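Local coordinates for protein cytochrome c (Pseudomonas aeruginosa, PDB 6RTE) that acts as the dihydro-heme d1 dehydrogenase NirN in heme d1 biosynthesis, carrying a heme c alongside an eight-bladed beta-propeller, at residues A218-R223 / N238-N243; A267-A272 / A285-H290; Y460-V465 / L472-A477. All blocks are in the same frame, centred on the assembly; numbering follows the deposited sequence.

Contact 1 of 3, residues A218-R223 / N238-N243; sequences AGLNTR and NYLPGN
R223 lies over the Y239 ring, its CD 3.7 Å from the ring centroid in a CH-pi contact. The guanidinium runs on over the ring's edge and the phenol oxygen, its plane 7° from that of the ring. Bends at chi2 and chi3 (-78° and -80°) lay the long chain along the ring. NH1 makes no bond to the phenol oxygen, and NE instead donates to S271 O. R269 makes a cation-pi contact from the opposite face.

An asparagine suits position 238 because its amide both accepts and donates. N238 OD1 receives the hydroxyl of T222, OG1 at 2.7 Å, while N238 ND2 serves A218 O at 3.2 Å, approaching above that carbonyl plane, and N243 OD1 at 2.8 Å, in plane. G219, lacking a side chain, allows ND2 of N238 to within 3.6 Å of its CA.

Behind these lie two classic beta bulges: L240 O accepts from L220 N (2.8 Å) and N221 N (3.0 Å), while L240 N and, weakly, Y239 N donate to N221 O. Here strand 221-227 meets the end of strand 233-238 in one four-stranded propeller blade. The chemistry implies a rotationally fixed N238 amide and a tyrosine ring held between two arginines.

Contact 2 of 3, residues A267-A272 / A285-H290; sequences ASRVSA and ALKDVH
R269 grips D288 side-on in a salt bridge. NE of R269 reaches OD2 of D288 at 3.0 Å and NH2 of R269 reaches OD1 at 2.9 Å, each on the syn lone pair. The guanidinium and carboxylate are nearly coplanar, 7° apart, and both bonds are close to straight. OD2 has a second donor, the backbone N of R269 at 2.9 Å, arriving on its anti side; one aspartate thus binds both ends of the same arginine, which probably favours the charged form of D288. The aliphatic part of K287 lies over a face of the guanidinium, CG 3.5 Å from NH2 of R269, while its ammonium leads away toward D315 in a long, weak ion pair.

Neutral hydrogen bonds follow. S268 uses its small hydroxyl twice: OG accepts from D288 N at 2.9 Å and donates to the carbonyl oxygen of R269. Its first torsion (178°, OG opposite the backbone N) sets it between the two. K287 N meets that same R269 O at 2.9 Å from the other face of the carbonyl plane. Further along, A285 O takes a bond from S271 N and a weak one from A272 N, while A285 N returns one to A272 O.

Apolar contacts are few. V270 CG2 touches L286 CD2 at 3.9 Å, branched side chains of a non-hydrogen-bonded pair on one face of the sheet, and V289 packs its methyls against S268 CB.

With S271 and A272 both facing A285, this is a classic beta bulge at the open end of the antiparallel hairpin of strands 270-276 and 281-286, the first two strands of a four-stranded propeller blade.

Contact 3 of 3, residues Y460-V465 / L472-A477; sequences YALLSV and LVVYDA
Strands 460-465 and 470-476 form an antiparallel beta hairpin, the two middle strands of a four-stranded blade of the beta-propeller. Their axes approach to 4.6 Å and run at 154° to each other, showing the twist usual in such sheets. The hydrogen-bonded pairs are A461 with Y475 and L463 with V473; each exchanges two backbone N-H...O bonds, and all four measure 2.9 Å. Between and beyond them, CA-H...O contacts fill in, such as L462 CA to V473 O at 3.5 Å.

One face carries Y460, L462, S464, L472, V474 and D476. Its aliphatic members suit a buried layer between sheets: L462 CB meets L472 CD1 at 4.1 Å, and L462 and L472 also touch F150 and V152 of strand 150-154 in the next sheet. V474 CG1 packs beside Y460 CB at 4.1 Å, where the tyrosine also meets F168 edge-to-face. Two polar residues on this face have partners outside the hairpin. S464 OG bonds to S492 O and K494 NZ, and D476 OD1 accepts the backbone N-H groups of H478 and S479, just past the end of the strand.

The other face presents A461, L463, V473 and Y475. A461 is small, and V452 and F454 of strand 449-454 pack against it. V465 CG2 reaches V473 CG2 at 4.1 Å, one valine methyl against another. L463 crosses Y475 at about a right angle: CG of the leucine is set anti to its carbonyl carbon (chi1 -79°), and CD2 comes to 3.7 Å from Y475 CE1.

How the contacts relate
Contacts 1 and 2 are neighbours, their centres 11 Å apart, and lie in consecutive four-stranded sheets of the propeller. The bond from R223 links the two sheets, and V270 N probably donates to N238 O (3.1 Å) as well. Contact 3 lies on the opposite side of the chain's centre, its nearest atoms about 18 Å from contact 1 and 21 Å from contact 2. Chemistry follows place: both bulged contacts hold strand ends, contact 1 buried and built on side-chain amides and one tyrosine stacked with arginine, contact 2 only partly buried and led by charge. Contact 3, buried and regular, lies mid-sheet and relies on paired backbone bonds with largely apolar packing, aliphatic and tyrosine, on both faces.

Contact 1 of 3, residues A218-R223 / N238-N243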
ATOM      1  N   ALA A 218      13.928  -0.385   7.687  1.00 19.84           N
ATOM      2  CA  ALA A 218      13.559   0.821   8.414  1.00 20.23           C
ATOM      3  C   ALA A 218      12.792   0.547   9.700  1.00 20.69           C
ATOM      4  O   ALA A 218      12.761   1.417  10.579  1.00 20.53           O
ATOM      5  CB  ALA A 218      12.718   1.717   7.499  1.00 20.21           C
ATOM      6  N   GLY A 219      12.171  -0.614   9.825  1.00 22.39           N
ATOM      7  CA  GLY A 219      11.403  -0.943  11.014  1.00 22.99           C
ATOM      8  C   GLY A 219      11.176  -2.434  11.097  1.00 22.32           C
ATOM      9  O   GLY A 219      11.765  -3.211  10.348  1.00 21.21           O
ATOM     10  N   LEU A 220      10.307  -2.830  12.038  1.00 22.48           N
ATOM     11  CA  LEU A 220       9.957  -4.237  12.211  1.00 22.22           C
ATOM     12  C   LEU A 220       8.579  -4.576  11.665  1.00 21.88           C
ATOM     13  O   LEU A 220       8.344  -5.720  11.275  1.00 21.74           O
ATOM     14  CB  LEU A 220       9.999  -4.609  13.706  1.00 23.16           C
ATOM     15  CG  LEU A 220      11.358  -4.431  14.381  1.00 23.30           C
ATOM     16  CD1 LEU A 220      11.265  -4.766  15.877  1.00 23.48           C
ATOM     17  CD2 LEU A 220      12.395  -5.307  13.719  1.00 23.51           C
ATOM     18  N   ASN A 221       7.662  -3.615  11.665  1.00 22.20           N
ATOM     19  CA  ASN A 221       6.358  -3.758  11.025  1.00 23.73           C
ATOM     20  C   ASN A 221       6.031  -2.400  10.418  1.00 23.12           C
ATOM     21  O   ASN A 221       5.863  -1.406  11.146  1.00 22.05           O
ATOM     22  CB  ASN A 221       5.282  -4.208  12.002  1.00 24.83           C
ATOM     23  CG  ASN A 221       3.977  -4.560  11.312  1.00 26.92           C
ATOM     24  OD1 ASN A 221       3.016  -3.797  11.351  1.00 28.63           O
ATOM     25  ND2 ASN A 221       3.941  -5.715  10.674  1.00 27.70           N
ATOM     26  N   THR A 222       5.958  -2.354   9.093  1.00 23.34           N
ATOM     27  CA  THR A 222       5.883  -1.108   8.342  1.00 22.86           C
ATOM     28  C   THR A 222       4.527  -1.004   7.655  1.00 22.47           C
ATOM     29  O   THR A 222       3.958  -2.011   7.230  1.00 24.32           O
ATOM     30  CB  THR A 222       7.010  -1.043   7.310  1.00 24.84           C
ATOM     31  OG1 THR A 222       8.255  -0.921   8.002  1.00 27.07           O
ATOM     32  CG2 THR A 222       6.844   0.150   6.360  1.00 22.85           C
ATOM     33  N   ARG A 223       4.004   0.217   7.574  1.00 21.70           N
ATOM     34  CA  ARG A 223       2.713   0.476   6.946  1.00 22.53           C
ATOM     35  C   ARG A 223       2.858   0.911   5.489  1.00 23.70           C
ATOM     36  O   ARG A 223       2.332   0.255   4.588  1.00 24.43           O
ATOM     37  CB  ARG A 223       1.938   1.529   7.752  1.00 24.52           C
ATOM     38  CG  ARG A 223       1.443   1.023   9.102  1.00 27.18           C
ATOM     39  CD  ARG A 223       0.190   0.152   8.968  1.00 30.91           C
ATOM     40  NE  ARG A 223      -1.000   0.985   8.814  1.00 34.80           N
ATOM     41  CZ  ARG A 223      -2.249   0.540   8.894  1.00 38.64           C
ATOM     42  NH1 ARG A 223      -2.494  -0.745   9.110  1.00 37.73           N
ATOM     43  NH2 ARG A 223      -3.253   1.390   8.754  1.00 42.08           N
ATOM     44  N   ASN A 238       5.938   3.544  10.278  1.00 22.69           N
ATOM     45  CA  ASN A 238       6.049   2.259  10.949  1.00 21.82           C
ATOM     46  C   ASN A 238       4.968   2.086  12.011  1.00 21.19           C
ATOM     47  O   ASN A 238       4.612   3.036  12.727  1.00 20.24           O
ATOM     48  CB  ASN A 238       7.424   2.099  11.608  1.00 21.25           C
ATOM     49  CG  ASN A 238       8.540   1.854  10.610  1.00 22.82           C
ATOM     50  OD1 ASN A 238       8.330   1.260   9.554  1.00 24.72           O
ATOM     51  ND2 ASN A 238       9.746   2.305  10.947  1.00 23.31           N
ATOM     52  N   TYR A 239       4.435   0.858  12.096  1.00 22.14           N
ATOM     53  CA  TYR A 239       3.683   0.419  13.253  1.00 22.64           C
ATOM     54  C   TYR A 239       4.619   0.072  14.410  1.00 23.89           C
ATOM     55  O   TYR A 239       4.351   0.434  15.555  1.00 24.20           O
ATOM     56  CB  TYR A 239       2.835  -0.813  12.913  1.00 22.21           C
ATOM     57  CG  TYR A 239       1.365  -0.563  12.751  1.00 22.39           C
ATOM     58  CD1 TYR A 239       0.889   0.680  12.363  1.00 25.41           C
ATOM     59  CD2 TYR A 239       0.446  -1.583  12.987  1.00 24.72           C
ATOM     60  CE1 TYR A 239      -0.460   0.915  12.214  1.00 30.37           C
ATOM     61  CE2 TYR A 239      -0.911  -1.364  12.838  1.00 29.79           C
ATOM     62  CZ  TYR A 239      -1.355  -0.104  12.446  1.00 34.04           C
ATOM     63  OH  TYR A 239      -2.697   0.150  12.293  1.00 39.02           O
ATOM     64  N   LEU A 240       5.698  -0.655  14.114  1.00 24.08           N
ATOM     65  CA  LEU A 240       6.650  -1.103  15.124  1.00 23.51           C
ATOM     66  C   LEU A 240       8.076  -0.894  14.623  1.00 22.93           C
ATOM     67  O   LEU A 240       8.430  -1.403  13.552  1.00 21.38           O
ATOM     68  CB  LEU A 240       6.422  -2.575  15.458  1.00 25.13           C
ATOM     69  CG  LEU A 240       7.377  -3.164  16.503  1.00 25.71           C
ATOM     70  CD1 LEU A 240       7.043  -2.599  17.879  1.00 25.72           C
ATOM     71  CD2 LEU A 240       7.299  -4.684  16.473  1.00 27.59           C
ATOM     72  N   PRO A 241       8.907  -0.107  15.326  1.00 21.90           N
ATOM     73  CA  PRO A 241       8.528   0.801  16.415  1.00 22.04           C
ATOM     74  C   PRO A 241       7.483   1.821  15.953  1.00 21.33           C
ATOM     75  O   PRO A 241       7.243   1.938  14.751  1.00 19.82           O
ATOM     76  CB  PRO A 241       9.848   1.499  16.778  1.00 21.92           C
ATOM     77  CG  PRO A 241      10.931   0.576  16.273  1.00 22.42           C
ATOM     78  CD  PRO A 241      10.358  -0.055  15.043  1.00 22.64           C
ATOM     79  N   GLY A 242       6.881   2.551  16.888  1.00 22.69           N
ATOM     80  CA  GLY A 242       5.986   3.630  16.531  1.00 23.67           C
ATOM     81  C   GLY A 242       6.763   4.867  16.129  1.00 21.99           C
ATOM     82  O   GLY A 242       7.071   5.722  16.967  1.00 21.03           O
ATOM     83  N   ASN A 243       7.119   4.971  14.853  1.00 21.38           N
ATOM     84  CA  ASN A 243       7.994   6.067  14.451  1.00 20.96           C
ATOM     85  C   ASN A 243       7.863   6.318  12.956  1.00 21.54           C
ATOM     86  O   ASN A 243       7.173   5.593  12.235  1.00 22.58           O
ATOM     87  CB  ASN A 243       9.452   5.789  14.840  1.00 21.28           C
ATOM     88  CG  ASN A 243      10.070   4.595  14.098  1.00 22.44           C
ATOM     89  OD1 ASN A 243       9.584   4.156  13.052  1.00 23.53           O
ATOM     90  ND2 ASN A 243      11.168   4.069  14.652  1.00 22.76           N
TER
HETATM   91  O   HOH W   1      12.738   1.817  13.425  1.00 21.62           O

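Contact 2 of 3, residues A267-A272 / A285-H290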
ATOM      1  N   ALA A 267       2.966   7.669  23.090  1.00 27.00           N
ATOM      2  CA  ALA A 267       3.452   6.983  21.900  1.00 26.23           C
ATOM      3  C   ALA A 267       2.305   6.593  20.972  1.00 26.81           C
ATOM      4  O   ALA A 267       1.182   6.325  21.412  1.00 26.03           O
ATOM      5  CB  ALA A 267       4.222   5.723  22.298  1.00 26.89           C
ATOM      6  N   SER A 268       2.604   6.536  19.674  1.00 26.74           N
ATOM      7  CA  SER A 268       1.604   6.142  18.696  1.00 26.50           C
ATOM      8  C   SER A 268       2.236   5.348  17.566  1.00 24.44           C
ATOM      9  O   SER A 268       3.402   5.550  17.213  1.00 23.30           O
ATOM     10  CB  SER A 268       0.885   7.366  18.107  1.00 26.23           C
ATOM     11  OG  SER A 268      -0.056   6.988  17.122  1.00 25.85           O
ATOM     12  N   ARG A 269       1.434   4.457  16.985  1.00 24.81           N
ATOM     13  CA  ARG A 269       1.740   3.887  15.688  1.00 23.93           C
ATOM     14  C   ARG A 269       1.455   4.917  14.597  1.00 22.92           C
ATOM     15  O   ARG A 269       0.592   5.783  14.751  1.00 22.01           O
ATOM     16  CB  ARG A 269       0.897   2.635  15.445  1.00 23.53           C
ATOM     17  CG  ARG A 269       1.143   1.515  16.432  1.00 24.44           C
ATOM     18  CD  ARG A 269       0.089   0.413  16.307  1.00 26.02           C
ATOM     19  NE  ARG A 269      -1.221   0.870  16.777  1.00 27.65           N
ATOM     20  CZ  ARG A 269      -2.326   0.136  16.741  1.00 30.42           C
ATOM     21  NH1 ARG A 269      -2.290  -1.105  16.272  1.00 33.75           N
ATOM     22  NH2 ARG A 269      -3.464   0.643  17.189  1.00 32.29           N
ATOM     23  N   VAL A 270       2.201   4.831  13.502  1.00 23.21           N
ATOM     24  CA  VAL A 270       1.911   5.628  12.314  1.00 23.40           C
ATOM     25  C   VAL A 270       0.979   4.812  11.437  1.00 23.00           C
ATOM     26  O   VAL A 270       1.301   3.682  11.070  1.00 23.83           O
ATOM     27  CB  VAL A 270       3.192   6.005  11.550  1.00 23.36           C
ATOM     28  CG1 VAL A 270       2.820   6.703  10.248  1.00 22.52           C
ATOM     29  CG2 VAL A 270       4.078   6.914  12.403  1.00 24.61           C
ATOM     30  N   SER A 271      -0.175   5.387  11.086  1.00 23.44           N
ATOM     31  CA  SER A 271      -1.100   4.672  10.226  1.00 25.34           C
ATOM     32  C   SER A 271      -0.672   4.729   8.759  1.00 25.58           C
ATOM     33  O   SER A 271      -0.685   3.706   8.064  1.00 24.64           O
ATOM     34  CB  SER A 271      -2.506   5.235  10.386  1.00 29.07           C
ATOM     35  OG  SER A 271      -3.382   4.485   9.565  1.00 33.14           O
ATOM     36  N   ALA A 272      -0.296   5.912   8.272  1.00 25.25           N
ATOM     37  CA  ALA A 272       0.110   6.062   6.876  1.00 24.58           C
ATOM     38  C   ALA A 272       0.810   7.401   6.693  1.00 24.61           C
ATOM     39  O   ALA A 272       0.512   8.373   7.399  1.00 24.72           O
ATOM     40  CB  ALA A 272      -1.102   5.967   5.935  1.00 25.11           C
ATOM     41  N   ALA A 285      -0.643  10.336   9.176  1.00 24.03           N
ATOM     42  CA  ALA A 285      -1.785   9.897   9.966  1.00 24.15           C
ATOM     43  C   ALA A 285      -1.294   9.053  11.134  1.00 22.82           C
ATOM     44  O   ALA A 285      -0.545   8.092  10.929  1.00 23.67           O
ATOM     45  CB  ALA A 285      -2.758   9.084   9.120  1.00 24.93           C
ATOM     46  N   LEU A 286      -1.708   9.418  12.344  1.00 23.80           N
ATOM     47  CA  LEU A 286      -1.296   8.730  13.566  1.00 25.28           C
ATOM     48  C   LEU A 286      -2.436   7.889  14.133  1.00 26.56           C
ATOM     49  O   LEU A 286      -3.557   8.372  14.320  1.00 26.38           O
ATOM     50  CB  LEU A 286      -0.819   9.734  14.620  1.00 27.26           C
ATOM     51  CG  LEU A 286       0.439  10.486  14.205  1.00 28.09           C
ATOM     52  CD1 LEU A 286       0.776  11.561  15.221  1.00 29.88           C
ATOM     53  CD2 LEU A 286       1.637   9.525  14.013  1.00 27.51           C
ATOM     54  N   LYS A 287      -2.118   6.636  14.457  1.00 27.00           N
ATOM     55  CA  LYS A 287      -3.134   5.658  14.827  1.00 29.68           C
ATOM     56  C   LYS A 287      -3.723   5.927  16.208  1.00 28.24           C
ATOM     57  O   LYS A 287      -4.931   5.753  16.413  1.00 28.85           O
ATOM     58  CB  LYS A 287      -2.500   4.261  14.779  1.00 32.83           C
ATOM     59  CG  LYS A 287      -3.445   3.110  14.758  1.00 38.65           C
ATOM     60  CD  LYS A 287      -4.231   3.079  13.474  1.00 41.88           C
ATOM     61  CE  LYS A 287      -5.236   1.950  13.515  1.00 43.19           C
ATOM     62  NZ  LYS A 287      -6.393   2.245  12.639  1.00 43.93           N
ATOM     63  N   ASP A 288      -2.903   6.354  17.170  1.00 28.71           N
ATOM     64  CA  ASP A 288      -3.253   6.210  18.585  1.00 29.97           C
ATOM     65  C   ASP A 288      -3.286   7.512  19.367  1.00 30.45           C
ATOM     66  O   ASP A 288      -3.477   7.481  20.588  1.00 29.71           O
ATOM     67  CB  ASP A 288      -2.273   5.246  19.258  1.00 28.89           C
ATOM     68  CG  ASP A 288      -2.220   3.929  18.562  1.00 26.04           C
ATOM     69  OD1 ASP A 288      -3.279   3.277  18.473  1.00 24.64           O
ATOM     70  OD2 ASP A 288      -1.131   3.569  18.072  1.00 25.05           O
ATOM     71  N   VAL A 289      -3.131   8.657  18.711  1.00 29.83           N
ATOM     72  CA  VAL A 289      -3.208   9.943  19.386  1.00 30.24           C
ATOM     73  C   VAL A 289      -4.107  10.870  18.574  1.00 28.98           C
ATOM     74  O   VAL A 289      -4.378  10.642  17.393  1.00 29.18           O
ATOM     75  CB  VAL A 289      -1.811  10.576  19.583  1.00 29.90           C
ATOM     76  CG1 VAL A 289      -1.010   9.762  20.604  1.00 31.06           C
ATOM     77  CG2 VAL A 289      -1.071  10.661  18.261  1.00 28.62           C
ATOM     78  N   HIS A 290      -4.556  11.938  19.227  1.00 29.74           N
ATOM     79  CA  HIS A 290      -5.427  12.922  18.589  1.00 31.57           C
ATOM     80  C   HIS A 290      -4.637  14.016  17.892  1.00 30.64           C
ATOM     81  O   HIS A 290      -4.895  15.203  18.098  1.00 31.11           O
ATOM     82  CB  HIS A 290      -6.361  13.526  19.629  1.00 37.58           C
ATOM     83  CG  HIS A 290      -7.259  12.528  20.265  1.00 46.06           C
ATOM     84  ND1 HIS A 290      -8.578  12.385  19.904  1.00 48.14           N
ATOM     85  CD2 HIS A 290      -7.025  11.599  21.223  1.00 47.24           C
ATOM     86  CE1 HIS A 290      -9.129  11.428  20.631  1.00 48.64           C
ATOM     87  NE2 HIS A 290      -8.205  10.933  21.435  1.00 48.09           N
TER

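Contact 3 of 3, residues Y460-V465 / L472-A477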
ATOM      1  N   TYR A 460      -5.945   1.637 -22.515  1.00 46.56           N
ATOM      2  CA  TYR A 460      -6.128   0.287 -21.999  1.00 45.30           C
ATOM      3  C   TYR A 460      -6.193   0.310 -20.481  1.00 42.78           C
ATOM      4  O   TYR A 460      -5.572   1.149 -19.828  1.00 41.26           O
ATOM      5  CB  TYR A 460      -4.999  -0.649 -22.444  1.00 43.37           C
ATOM      6  CG  TYR A 460      -4.893  -0.801 -23.940  1.00 43.81           C
ATOM      7  CD1 TYR A 460      -5.697  -1.702 -24.623  1.00 46.28           C
ATOM      8  CD2 TYR A 460      -3.989  -0.041 -24.672  1.00 43.55           C
ATOM      9  CE1 TYR A 460      -5.605  -1.843 -25.995  1.00 49.36           C
ATOM     10  CE2 TYR A 460      -3.889  -0.177 -26.041  1.00 46.35           C
ATOM     11  CZ  TYR A 460      -4.698  -1.078 -26.696  1.00 50.47           C
ATOM     12  OH  TYR A 460      -4.604  -1.219 -28.060  1.00 55.71           O
ATOM     13  N   ALA A 461      -6.954  -0.637 -19.929  1.00 42.56           N
ATOM     14  CA  ALA A 461      -7.102  -0.804 -18.491  1.00 43.02           C
ATOM     15  C   ALA A 461      -6.630  -2.198 -18.105  1.00 42.50           C
ATOM     16  O   ALA A 461      -6.918  -3.175 -18.801  1.00 43.01           O
ATOM     17  CB  ALA A 461      -8.560  -0.597 -18.058  1.00 47.32           C
ATOM     18  N   LEU A 462      -5.898  -2.286 -16.999  1.00 41.36           N
ATOM     19  CA  LEU A 462      -5.288  -3.539 -16.554  1.00 42.12           C
ATOM     20  C   LEU A 462      -5.922  -3.957 -15.230  1.00 40.96           C
ATOM     21  O   LEU A 462      -5.756  -3.274 -14.211  1.00 39.23           O
ATOM     22  CB  LEU A 462      -3.775  -3.388 -16.420  1.00 43.22           C
ATOM     23  CG  LEU A 462      -3.009  -3.397 -17.747  1.00 46.23           C
ATOM     24  CD1 LEU A 462      -3.291  -2.152 -18.581  1.00 46.24           C
ATOM     25  CD2 LEU A 462      -1.522  -3.548 -17.484  1.00 46.66           C
ATOM     26  N   LEU A 463      -6.637  -5.080 -15.257  1.00 42.64           N
ATOM     27  CA  LEU A 463      -7.363  -5.613 -14.112  1.00 44.66           C
ATOM     28  C   LEU A 463      -6.639  -6.825 -13.537  1.00 43.14           C
ATOM     29  O   LEU A 463      -6.027  -7.607 -14.268  1.00 42.66           O
ATOM     30  CB  LEU A 463      -8.788  -6.020 -14.518  1.00 49.27           C
ATOM     31  CG  LEU A 463      -9.844  -4.920 -14.662  1.00 53.05           C
ATOM     32  CD1 LEU A 463      -9.431  -3.821 -15.638  1.00 52.51           C
ATOM     33  CD2 LEU A 463     -11.175  -5.544 -15.094  1.00 57.39           C
ATOM     34  N   SER A 464      -6.739  -6.993 -12.215  1.00 43.50           N
ATOM     35  CA  SER A 464      -6.089  -8.089 -11.507  1.00 42.65           C
ATOM     36  C   SER A 464      -7.111  -9.121 -11.052  1.00 45.17           C
ATOM     37  O   SER A 464      -8.099  -8.778 -10.389  1.00 45.27           O
ATOM     38  CB  SER A 464      -5.309  -7.568 -10.299  1.00 41.03           C
ATOM     39  OG  SER A 464      -4.148  -6.859 -10.691  1.00 39.35           O
ATOM     40  N   VAL A 465      -6.868 -10.383 -11.396  1.00 46.62           N
ATOM     41  CA  VAL A 465      -7.586 -11.513 -10.816  1.00 49.17           C
ATOM     42  C   VAL A 465      -6.722 -12.045  -9.677  1.00 49.87           C
ATOM     43  O   VAL A 465      -5.670 -12.652  -9.918  1.00 51.25           O
ATOM     44  CB  VAL A 465      -7.881 -12.600 -11.857  1.00 49.65           C
ATOM     45  CG1 VAL A 465      -8.611 -13.778 -11.211  1.00 51.20           C
ATOM     46  CG2 VAL A 465      -8.701 -12.029 -12.998  1.00 49.63           C
ATOM     47  N   LEU A 472      -3.277 -10.971 -15.014  1.00 50.62           N
ATOM     48  CA  LEU A 472      -3.369  -9.570 -15.409  1.00 50.96           C
ATOM     49  C   LEU A 472      -4.129  -9.531 -16.735  1.00 49.46           C
ATOM     50  O   LEU A 472      -3.641 -10.051 -17.745  1.00 51.24           O
ATOM     51  CB  LEU A 472      -1.967  -8.978 -15.545  1.00 51.86           C
ATOM     52  CG  LEU A 472      -1.766  -7.473 -15.689  1.00 54.16           C
ATOM     53  CD1 LEU A 472      -2.326  -6.743 -14.500  1.00 54.41           C
ATOM     54  CD2 LEU A 472      -0.276  -7.162 -15.846  1.00 55.17           C
ATOM     55  N   VAL A 473      -5.323  -8.940 -16.733  1.00 47.28           N
ATOM     56  CA  VAL A 473      -6.198  -8.930 -17.903  1.00 46.83           C
ATOM     57  C   VAL A 473      -6.233  -7.523 -18.478  1.00 46.09           C
ATOM     58  O   VAL A 473      -6.598  -6.564 -17.778  1.00 43.40           O
ATOM     59  CB  VAL A 473      -7.619  -9.407 -17.559  1.00 48.95           C
ATOM     60  CG1 VAL A 473      -8.409  -9.691 -18.843  1.00 48.99           C
ATOM     61  CG2 VAL A 473      -7.563 -10.635 -16.674  1.00 52.53           C
ATOM     62  N   VAL A 474      -5.864  -7.406 -19.756  1.00 47.81           N
ATOM     63  CA  VAL A 474      -5.787  -6.127 -20.455  1.00 49.83           C
ATOM     64  C   VAL A 474      -7.085  -5.921 -21.222  1.00 52.66           C
ATOM     65  O   VAL A 474      -7.532  -6.813 -21.951  1.00 55.41           O
ATOM     66  CB  VAL A 474      -4.578  -6.082 -21.406  1.00 50.97           C
ATOM     67  CG1 VAL A 474      -4.433  -4.693 -22.055  1.00 52.44           C
ATOM     68  CG2 VAL A 474      -3.306  -6.461 -20.661  1.00 49.59           C
ATOM     69  N   TYR A 475      -7.685  -4.741 -21.060  1.00 52.46           N
ATOM     70  CA  TYR A 475      -8.933  -4.380 -21.709  1.00 52.98           C
ATOM     71  C   TYR A 475      -8.751  -3.101 -22.512  1.00 51.55           C
ATOM     72  O   TYR A 475      -8.073  -2.172 -22.065  1.00 47.40           O
ATOM     73  CB  TYR A 475     -10.054  -4.147 -20.690  1.00 53.73           C
ATOM     74  CG  TYR A 475     -10.619  -5.389 -20.051  1.00 56.28           C
ATOM     75  CD1 TYR A 475      -9.980  -5.992 -18.978  1.00 56.19           C
ATOM     76  CD2 TYR A 475     -11.810  -5.939 -20.499  1.00 59.30           C
ATOM     77  CE1 TYR A 475     -10.501  -7.123 -18.382  1.00 58.44           C
ATOM     78  CE2 TYR A 475     -12.340  -7.071 -19.907  1.00 62.01           C
ATOM     79  CZ  TYR A 475     -11.679  -7.656 -18.848  1.00 62.22           C
ATOM     80  OH  TYR A 475     -12.199  -8.780 -18.255  1.00 65.78           O
ATOM     81  N   ASP A 476      -9.372  -3.052 -23.686  1.00 55.26           N
ATOM     82  CA  ASP A 476      -9.525  -1.791 -24.400  1.00 57.98           C
ATOM     83  C   ASP A 476     -10.490  -0.907 -23.616  1.00 57.94           C
ATOM     84  O   ASP A 476     -11.650  -1.281 -23.406  1.00 59.28           O
ATOM     85  CB  ASP A 476     -10.037  -2.047 -25.818  1.00 61.20           C
ATOM     86  CG  ASP A 476     -10.036  -0.795 -26.678  1.00 62.45           C
ATOM     87  OD1 ASP A 476     -10.456   0.274 -26.188  1.00 62.40           O
ATOM     88  OD2 ASP A 476      -9.618  -0.886 -27.856  1.00 63.81           O
ATOM     89  N   ALA A 477     -10.010   0.259 -23.177  1.00 56.67           N
ATOM     90  CA  ALA A 477     -10.764   1.070 -22.228  1.00 56.08           C
ATOM     91  C   ALA A 477     -12.018   1.688 -22.834  1.00 59.91           C
ATOM     92  O   ALA A 477     -12.913   2.088 -22.083  1.00 59.75           O
ATOM     93  CB  ALA A 477      -9.872   2.175 -21.658  1.00 54.44           C
TER